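Local coordinates for protein alpha-pyrone synthesis polyketide synthase-like Pks18 (PDB 1TED) that probably extends medium- and long-chain acyl-CoA starters with malonyl-CoA to make tri- and tetraketide alpha-pyrones, as a homodimeric type III polyketide synthase, at residues E321-S326 with F375-G380. Numbering follows the deposited sequence.
Sequences EQSVRS and FAFGPG
Ser-323 on helix 317-327 faces Phe-375 and Phe-377 on strand 370-378, and the two backbones stay well apart, 9.5 Å between the CA atoms of Ser-323 and Phe-375. The gap is bridged mainly by the two phenylalanines, which leave the strand on the same side, toward the helix, and reach Ser-323 with their ring edges. Ser-323 meets each ring at its rim, not over a face. Its OG lies 3.5 Å from CE1 of Phe-375, and its CB sits 3.9 Å from CE1 and CZ of that ring, in the ring plane. The same OG is 3.7 Å from CE2 of Phe-377, again in plane. These are van der Waals contacts with ring C-H edges. The hydroxyl is buried, but it is satisfied within its own helix by a hydrogen bond to Ile-319 O. Its torsion allows this: OG stands beside the backbone N, chi1 -72°. Phe-375 has CG between its N and carbonyl carbon, chi1 59°, which carries the ring out to the serine.

On the outer part of the helix, Arg-325 holds Gln-322 side-on. Arg-325 NH2 gives a hydrogen bond to Gln-322 OE1 at 2.7 Å. Arg-325 NE gives another to the same Gln-322 OE1 at 3.0 Å, from the opposite face of the amide. Arg-325 also makes a cation-pi contact with Phe-286.

Ser-323 also touches Ile-285 of helix 281-299 and Ile-312 of strand 310-312, and Phe-377 touches Val-289. Phe-377 comes within about 6 Å, side chain to side chain, of Cys-175, the probable nucleophile. The contact is a helix packed on a beta-sheet in the C-terminal half of the thiolase fold, close to the probable active site.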
loop_
_atom_site.group_PDB
_atom_site.type_symbol
_atom_site.label_atom_id
_atom_site.label_comp_id
_atom_site.label_asym_id
_atom_site.label_seq_id
_atom_site.Cartn_x
_atom_site.Cartn_y
_atom_site.Cartn_z
ATOM N N GLU A 321 9.760 -26.869 -0.207
ATOM C CA GLU A 321 10.905 -27.762 -0.394
ATOM C C GLU A 321 12.240 -27.135 0.021
ATOM O O GLU A 321 12.941 -27.647 0.901
ATOM C CB GLU A 321 10.962 -28.106 -1.876
ATOM C CG GLU A 321 11.633 -29.363 -2.267
ATOM C CD GLU A 321 11.253 -29.728 -3.681
ATOM O OE1 GLU A 321 11.475 -28.902 -4.589
ATOM O OE2 GLU A 321 10.717 -30.833 -3.887
ATOM N N GLN A 322 12.586 -26.028 -0.631
ATOM C CA GLN A 322 13.838 -25.329 -0.368
ATOM C C GLN A 322 13.874 -24.619 0.973
ATOM O O GLN A 322 14.948 -24.471 1.568
ATOM C CB GLN A 322 14.141 -24.343 -1.498
ATOM C CG GLN A 322 14.396 -25.011 -2.853
ATOM C CD GLN A 322 15.448 -26.126 -2.774
ATOM O OE1 GLN A 322 16.459 -25.996 -2.082
ATOM N NE2 GLN A 322 15.211 -27.218 -3.496
ATOM N N SER A 323 12.716 -24.179 1.458
ATOM C CA SER A 323 12.672 -23.507 2.753
ATOM C C SER A 323 13.071 -24.513 3.823
ATOM O O SER A 323 13.853 -24.198 4.718
ATOM C CB SER A 323 11.266 -22.958 3.050
ATOM O OG SER A 323 10.974 -21.837 2.228
ATOM N N VAL A 324 12.542 -25.728 3.718
ATOM C CA VAL A 324 12.856 -26.774 4.687
ATOM C C VAL A 324 14.322 -27.232 4.602
ATOM O O VAL A 324 14.971 -27.468 5.635
ATOM C CB VAL A 324 11.915 -27.994 4.503
ATOM C CG1 VAL A 324 12.415 -29.177 5.314
ATOM C CG2 VAL A 324 10.504 -27.628 4.951
ATOM N N ARG A 325 14.852 -27.354 3.386
ATOM C CA ARG A 325 16.238 -27.781 3.240
ATOM C C ARG A 325 17.167 -26.711 3.818
ATOM O O ARG A 325 18.102 -27.017 4.564
ATOM C CB ARG A 325 16.577 -28.046 1.765
ATOM C CG ARG A 325 17.956 -28.663 1.566
ATOM C CD ARG A 325 18.153 -29.171 0.154
ATOM N NE ARG A 325 18.124 -28.093 -0.826
ATOM C CZ ARG A 325 19.202 -27.529 -1.357
ATOM N NH1 ARG A 325 20.414 -27.948 -1.004
ATOM N NH2 ARG A 325 19.065 -26.550 -2.247
ATOM N N SER A 326 16.877 -25.456 3.483
ATOM C CA SER A 326 17.660 -24.319 3.950
ATOM C C SER A 326 17.799 -24.367 5.471
ATOM O O SER A 326 18.879 -24.135 6.013
ATOM C CB SER A 326 16.982 -23.007 3.517
ATOM O OG SER A 326 17.789 -21.869 3.789
ATOM N N PHE A 375 7.247 -17.213 7.710
ATOM C CA PHE A 375 7.892 -16.372 6.720
ATOM C C PHE A 375 7.354 -16.657 5.339
ATOM O O PHE A 375 6.833 -17.735 5.079
ATOM C CB PHE A 375 9.427 -16.509 6.747
ATOM C CG PHE A 375 9.936 -17.904 6.499
ATOM C CD1 PHE A 375 9.938 -18.443 5.225
ATOM C CD2 PHE A 375 10.438 -18.664 7.546
ATOM C CE1 PHE A 375 10.435 -19.720 4.997
ATOM C CE2 PHE A 375 10.933 -19.941 7.325
ATOM C CZ PHE A 375 10.932 -20.468 6.050
ATOM N N ALA A 376 7.463 -15.656 4.474
ATOM C CA ALA A 376 7.006 -15.750 3.101
ATOM C C ALA A 376 7.970 -14.925 2.263
ATOM O O ALA A 376 8.880 -14.282 2.805
ATOM C CB ALA A 376 5.594 -15.212 2.982
ATOM N N PHE A 377 7.758 -14.933 0.949
ATOM C CA PHE A 377 8.642 -14.218 0.037
ATOM C C PHE A 377 7.949 -13.158 -0.804
ATOM O O PHE A 377 6.974 -13.435 -1.500
ATOM C CB PHE A 377 9.353 -15.235 -0.857
ATOM C CG PHE A 377 10.070 -16.298 -0.081
ATOM C CD1 PHE A 377 11.278 -16.022 0.541
ATOM C CD2 PHE A 377 9.489 -17.551 0.107
ATOM C CE1 PHE A 377 11.902 -16.974 1.350
ATOM C CE2 PHE A 377 10.100 -18.517 0.916
ATOM C CZ PHE A 377 11.308 -18.228 1.540
ATOM N N GLY A 378 8.464 -11.935 -0.721
ATOM C CA GLY A 378 7.904 -10.829 -1.478
ATOM C C GLY A 378 8.802 -10.423 -2.631
ATOM O O GLY A 378 9.968 -10.834 -2.686
ATOM N N PRO A 379 8.293 -9.613 -3.574
ATOM C CA PRO A 379 9.098 -9.176 -4.718
ATOM C C PRO A 379 10.419 -8.532 -4.321
ATOM O O PRO A 379 10.597 -8.086 -3.187
ATOM C CB PRO A 379 8.158 -8.231 -5.470
ATOM C CG PRO A 379 7.154 -7.811 -4.427
ATOM C CD PRO A 379 6.931 -9.058 -3.643
ATOM N N GLY A 380 11.343 -8.502 -5.278
ATOM C CA GLY A 380 12.679 -7.964 -5.062
ATOM C C GLY A 380 13.393 -9.103 -4.384
ATOM O O GLY A 380 14.622 -9.212 -4.335
#